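Local coordinates for colicin-M immunity protein (PDB 4AEQ) that protects a cell that harbours the colicin M plasmid against colicin M, and whose YebF/Cmi part, the piece described here, crystallised as a dimer, at residues 49-54 with 69-74; 42-47 with 74-79. All coordinates share one frame; numbering follows the deposited sequence. Where two conformers were deposited one is given.

Contact 1: 49-54 with 69-74; sequences ITWEKI and VPFKAE
P70, E52 and T50 bury the most surface where strand 48-51, outermost of the sheet within this chain, pairs antiparallel with strand 66-74. T50 and K72 form a hydrogen-bonded pair. T50 N reaches K72 O at 2.9 Å and K72 N returns the bond to T50 O, both nearly straight and in the carbonyl planes. The T50 side chain lies on the same face as K72. Its OG1 sits between the backbone N and the carbonyl carbon (chi1 48°) and donates to E74 OE2 at 2.8 Å, from above the carboxylate plane. E74 bends at chi2 to bring that oxygen over.

Past W51 regular pairing ends. E52 N still gives a weak bond to P70 O at 3.4 Å. A water donates to E52 O and to P70 O, so P70 O receives two donors. E52 CB lies 3.6 Å from P70 CG, and E52 OE2, whose place is less certain, lies across the K72 methylenes. K53 O also meets P70 CG.

On the face away from T50 and K72, W51 and F71 run side by side, ring planes oblique at 59°. W51 CZ3 touches V69 CG1 at 3.6 Å, while I49 CG2 lies over one face of the indole.

Strand 79-87 flanks 66-74 on its other side, where F71 meets Y82. In the second subunit R21 NH2 hydrogen-bonds E52 O, Y28 meets F71 edge-to-face and V24 packs on F71.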
loop_
_atom_site.group_PDB
_atom_site.type_symbol
_atom_site.label_atom_id
_atom_site.label_comp_id
_atom_site.label_asym_id
_atom_site.label_seq_id
_atom_site.Cartn_x
_atom_site.Cartn_y
_atom_site.Cartn_z
ATOM N N ILE A 49 -15.283 11.206 2.986
ATOM C CA ILE A 49 -14.119 11.365 3.850
ATOM C C ILE A 49 -14.229 12.630 4.695
ATOM O O ILE A 49 -14.455 13.722 4.172
ATOM C CB ILE A 49 -12.801 11.414 3.049
ATOM C CG1 ILE A 49 -12.666 10.204 2.121
ATOM C CG2 ILE A 49 -11.612 11.489 3.995
ATOM C CD1 ILE A 49 -12.651 8.877 2.852
ATOM N N THR A 50 -14.083 12.469 6.006
ATOM C CA THR A 50 -14.018 13.618 6.896
ATOM C C THR A 50 -12.634 13.691 7.523
ATOM O O THR A 50 -12.018 12.675 7.828
ATOM C CB THR A 50 -15.109 13.586 7.981
ATOM O OG1 THR A 50 -15.142 12.294 8.592
ATOM C CG2 THR A 50 -16.472 13.883 7.372
ATOM N N TRP A 51 -12.138 14.907 7.693
ATOM C CA TRP A 51 -10.771 15.102 8.146
ATOM C C TRP A 51 -10.666 15.457 9.619
ATOM O O TRP A 51 -11.555 16.087 10.187
ATOM C CB TRP A 51 -10.074 16.160 7.290
ATOM C CG TRP A 51 -10.086 15.822 5.839
ATOM C CD1 TRP A 51 -10.856 16.394 4.869
ATOM C CD2 TRP A 51 -9.304 14.810 5.189
ATOM N NE1 TRP A 51 -10.593 15.812 3.653
ATOM C CE2 TRP A 51 -9.650 14.838 3.821
ATOM C CE3 TRP A 51 -8.351 13.890 5.630
ATOM C CZ2 TRP A 51 -9.065 13.979 2.893
ATOM C CZ3 TRP A 51 -7.774 13.041 4.704
ATOM C CH2 TRP A 51 -8.133 13.090 3.352
ATOM N N GLU A 52 -9.578 15.007 10.234
ATOM C CA GLU A 52 -9.254 15.366 11.602
ATOM C C GLU A 52 -7.949 16.153 11.571
ATOM O O GLU A 52 -7.185 16.053 10.610
ATOM C CB GLU A 52 -9.132 14.109 12.456
ATOM C CG GLU A 52 -10.380 13.242 12.386
ATOM C CD GLU A 52 -10.283 11.974 13.207
ATOM O OE1 GLU A 52 -9.196 11.686 13.754
ATOM O OE2 GLU A 52 -11.306 11.264 13.299
ATOM N N LYS A 53 -7.709 16.972 12.590
ATOM C CA LYS A 53 -6.538 17.842 12.578
ATOM C C LYS A 53 -5.236 17.064 12.430
ATOM O O LYS A 53 -5.037 16.032 13.068
ATOM C CB LYS A 53 -6.485 18.724 13.828
ATOM C CG LYS A 53 -5.236 19.593 13.890
ATOM C CD LYS A 53 -5.196 20.438 15.151
ATOM C CE LYS A 53 -5.587 19.623 16.371
ATOM N NZ LYS A 53 -4.933 20.142 17.600
ATOM N N ILE A 54 -4.357 17.568 11.573
ATOM C CA ILE A 54 -3.039 16.985 11.390
ATOM C C ILE A 54 -2.055 17.572 12.396
ATOM O O ILE A 54 -1.895 18.792 12.477
ATOM C CB ILE A 54 -2.514 17.245 9.967
ATOM C CG1 ILE A 54 -3.392 16.531 8.934
ATOM C CG2 ILE A 54 -1.061 16.802 9.842
ATOM C CD1 ILE A 54 -3.020 16.834 7.495
ATOM N N VAL A 69 -1.927 11.693 8.695
ATOM C CA VAL A 69 -3.196 12.284 8.331
ATOM C C VAL A 69 -4.322 11.382 8.811
ATOM O O VAL A 69 -4.613 10.354 8.196
ATOM C CB VAL A 69 -3.294 12.384 6.799
ATOM C CG1 VAL A 69 -4.590 13.060 6.375
ATOM C CG2 VAL A 69 -2.075 13.116 6.238
ATOM N N PRO A 70 -4.981 11.782 9.904
ATOM C CA PRO A 70 -6.147 11.061 10.413
ATOM C C PRO A 70 -7.385 11.401 9.606
ATOM O O PRO A 70 -7.545 12.551 9.195
ATOM C CB PRO A 70 -6.278 11.583 11.842
ATOM C CG PRO A 70 -5.734 12.964 11.776
ATOM C CD PRO A 70 -4.621 12.927 10.759
ATOM N N PHE A 71 -8.267 10.432 9.403
ATOM C CA PHE A 71 -9.532 10.729 8.744
ATOM C C PHE A 71 -10.570 9.672 9.081
ATOM O O PHE A 71 -10.230 8.597 9.562
ATOM C CB PHE A 71 -9.357 10.869 7.223
ATOM C CG PHE A 71 -8.883 9.613 6.540
ATOM C CD1 PHE A 71 -7.531 9.322 6.449
ATOM C CD2 PHE A 71 -9.789 8.738 5.962
ATOM C CE1 PHE A 71 -7.091 8.177 5.811
ATOM C CE2 PHE A 71 -9.356 7.589 5.327
ATOM C CZ PHE A 71 -8.008 7.307 5.249
ATOM N N LYS A 72 -11.831 9.997 8.842
ATOM C CA LYS A 72 -12.923 9.053 9.006
ATOM C C LYS A 72 -13.569 8.813 7.651
ATOM O O LYS A 72 -13.760 9.746 6.881
ATOM C CB LYS A 72 -13.956 9.604 9.986
ATOM C CG LYS A 72 -13.483 9.638 11.426
ATOM C CD LYS A 72 -14.407 10.471 12.299
ATOM C CE LYS A 72 -14.270 11.953 11.987
ATOM N NZ LYS A 72 -15.109 12.800 12.880
ATOM N N ALA A 73 -13.888 7.559 7.356
ATOM C CA ALA A 73 -14.594 7.219 6.128
ATOM C C ALA A 73 -16.000 6.754 6.491
ATOM O O ALA A 73 -16.166 5.946 7.402
ATOM C CB ALA A 73 -13.845 6.134 5.368
ATOM N N GLU A 74 -17.002 7.269 5.783
ATOM C CA GLU A 74 -18.402 7.013 6.111
ATOM C C GLU A 74 -19.156 6.436 4.923
ATOM O O GLU A 74 -19.209 7.047 3.856
ATOM C CB GLU A 74 -19.084 8.303 6.571
ATOM C CG GLU A 74 -18.329 9.039 7.660
ATOM C CD GLU A 74 -17.914 10.440 7.248
ATOM O OE1 GLU A 74 -18.781 11.343 7.243
ATOM O OE2 GLU A 74 -16.720 10.637 6.932
HETATM O O HOH W 1 -6.547 14.935 8.342
#

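Contact 2: 42-47 with 74-79; sequences LGTEIP and EGPDGK
The tight turn between strands 66-74 and 79-87 receives the C-terminal end of helix 17-42. G75 N bonds to G78 O within this hairpin turn. L42 is the last helical residue, and its carbonyl points into the turn. L42 O accepts from D77 N at 2.9 Å. The bond is bent, 150° at the hydrogen, and the donor stands above the carbonyl plane. The same oxygen takes a CA-H contact from G75 CA at 3.1 Å, and P76 CD comes to 3.2 Å of L42 O. P76 N has no hydrogen to offer.

G43 leaves the helix with positive phi (86°). G43 and G75 have no CB, which leaves room for D77 CG and L42 O. The two glycines thus let the backbones close up. L42 CD2 lies 3.4 Å from G78 O and also touches K79 CA. T44 puts CG2 in the crowded position between N and the carbonyl carbon, so that it meets G75 CA at 3.8 Å. Its OG1, anti to N, accepts from I46 N at 2.9 Å in an ST turn. P47 CB rests against E74 O.

A water donates to G43 O and weakly to D77 OD1. One backbone hydrogen bond, with the CA-H contact from G75 CA, thus satisfies the last carbonyl of the helix. Close packing accounts for the other direct contacts.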
loop_
_atom_site.group_PDB
_atom_site.type_symbol
_atom_site.label_atom_id
_atom_site.label_comp_id
_atom_site.label_asym_id
_atom_site.label_seq_id
_atom_site.Cartn_x
_atom_site.Cartn_y
_atom_site.Cartn_z
ATOM N N LEU A 42 -18.297 -0.532 5.234
ATOM C CA LEU A 42 -18.813 0.804 4.978
ATOM C C LEU A 42 -20.038 0.720 4.081
ATOM O O LEU A 42 -20.915 1.577 4.132
ATOM C CB LEU A 42 -17.737 1.685 4.337
ATOM C CG LEU A 42 -16.520 1.999 5.209
ATOM C CD1 LEU A 42 -15.505 2.819 4.433
ATOM C CD2 LEU A 42 -16.938 2.729 6.479
ATOM N N GLY A 43 -20.092 -0.331 3.268
ATOM C CA GLY A 43 -21.201 -0.538 2.359
ATOM C C GLY A 43 -21.011 0.189 1.042
ATOM O O GLY A 43 -21.941 0.285 0.244
ATOM N N THR A 44 -19.812 0.718 0.822
ATOM C CA THR A 44 -19.505 1.400 -0.426
ATOM C C THR A 44 -18.011 1.369 -0.729
ATOM O O THR A 44 -17.187 1.273 0.183
ATOM C CB THR A 44 -19.972 2.864 -0.379
ATOM O OG1 THR A 44 -19.672 3.509 -1.624
ATOM C CG2 THR A 44 -19.278 3.603 0.756
ATOM N N GLU A 45 -17.671 1.449 -2.012
ATOM C CA GLU A 45 -16.285 1.610 -2.443
ATOM C C GLU A 45 -15.856 3.068 -2.348
ATOM O O GLU A 45 -14.664 3.378 -2.343
ATOM C CB GLU A 45 -16.108 1.133 -3.887
ATOM C CG GLU A 45 -15.702 -0.322 -4.030
ATOM C CD GLU A 45 -15.397 -0.693 -5.469
ATOM O OE1 GLU A 45 -15.607 0.159 -6.360
ATOM O OE2 GLU A 45 -14.945 -1.832 -5.708
ATOM N N ILE A 46 -16.835 3.964 -2.285
ATOM C CA ILE A 46 -16.558 5.394 -2.303
ATOM C C ILE A 46 -17.176 6.110 -1.107
ATOM O O ILE A 46 -18.110 6.896 -1.264
ATOM C CB ILE A 46 -17.078 6.035 -3.599
ATOM C CG1 ILE A 46 -16.691 5.170 -4.800
ATOM C CG2 ILE A 46 -16.540 7.448 -3.745
ATOM C CD1 ILE A 46 -17.467 5.481 -6.057
ATOM N N PRO A 47 -16.645 5.847 0.097
ATOM C CA PRO A 47 -17.153 6.493 1.311
ATOM C C PRO A 47 -16.879 7.988 1.296
ATOM O O PRO A 47 -15.999 8.444 0.562
ATOM C CB PRO A 47 -16.334 5.832 2.422
ATOM C CG PRO A 47 -15.089 5.373 1.754
ATOM C CD PRO A 47 -15.511 4.951 0.380
ATOM N N GLU A 74 -17.002 7.269 5.783
ATOM C CA GLU A 74 -18.402 7.013 6.111
ATOM C C GLU A 74 -19.156 6.436 4.923
ATOM O O GLU A 74 -19.209 7.047 3.856
ATOM C CB GLU A 74 -19.084 8.303 6.571
ATOM C CG GLU A 74 -18.329 9.039 7.660
ATOM C CD GLU A 74 -17.914 10.440 7.248
ATOM O OE1 GLU A 74 -18.781 11.343 7.243
ATOM O OE2 GLU A 74 -16.720 10.637 6.932
ATOM N N GLY A 75 -19.686 5.230 5.103
ATOM C CA GLY A 75 -20.587 4.619 4.145
ATOM C C GLY A 75 -22.009 4.582 4.671
ATOM O O GLY A 75 -22.277 5.013 5.793
ATOM N N PRO A 76 -22.940 4.060 3.866
ATOM C CA PRO A 76 -24.306 3.890 4.368
ATOM C C PRO A 76 -24.400 2.792 5.427
ATOM O O PRO A 76 -25.308 2.828 6.257
ATOM C CB PRO A 76 -25.092 3.499 3.113
ATOM C CG PRO A 76 -24.080 2.900 2.197
ATOM C CD PRO A 76 -22.790 3.624 2.469
ATOM N N ASP A 77 -23.491 1.821 5.383
ATOM C CA ASP A 77 -23.504 0.717 6.340
ATOM C C ASP A 77 -22.645 0.955 7.581
ATOM O O ASP A 77 -22.730 0.195 8.545
ATOM C CB ASP A 77 -23.043 -0.578 5.669
ATOM C CG ASP A 77 -24.079 -1.149 4.724
ATOM O OD1 ASP A 77 -24.926 -0.377 4.228
ATOM O OD2 ASP A 77 -24.047 -2.375 4.475
ATOM N N GLY A 78 -21.825 2.001 7.574
ATOM C CA GLY A 78 -20.913 2.196 8.686
ATOM C C GLY A 78 -19.868 3.280 8.527
ATOM O O GLY A 78 -19.901 4.072 7.587
ATOM N N LYS A 79 -18.931 3.308 9.469
ATOM C CA LYS A 79 -17.943 4.374 9.558
ATOM C C LYS A 79 -16.659 3.799 10.144
ATOM O O LYS A 79 -16.712 2.934 11.012
ATOM C CB LYS A 79 -18.488 5.482 10.463
ATOM C CG LYS A 79 -17.761 6.807 10.384
ATOM C CD LYS A 79 -18.651 7.919 10.926
ATOM C CE LYS A 79 -17.969 9.279 10.859
ATOM N NZ LYS A 79 -18.957 10.393 10.951
HETATM O O HOH W 2 -24.494 -0.801 0.797
#

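Overall arrangement
From the N terminus, helix 17-42 runs into the loop 43-47, which leads straight into strand 48-51. The chain then leaves the sheet and returns as strand 66-74, closing the inner loop at contact 1. It turns at 74-79 and meets the helix end again, closing the outer loop at contact 2. Contact 1 is therefore nested inside contact 2. The two share E74, and A73 packs on both L42 and P47. Contact 1 fixes strand 48-51 to the rest of the sheet; contact 2 ties the helix end to the turn before strand 79-87. Both border the second subunit, whose Y28 packs on A73, L42 and P47.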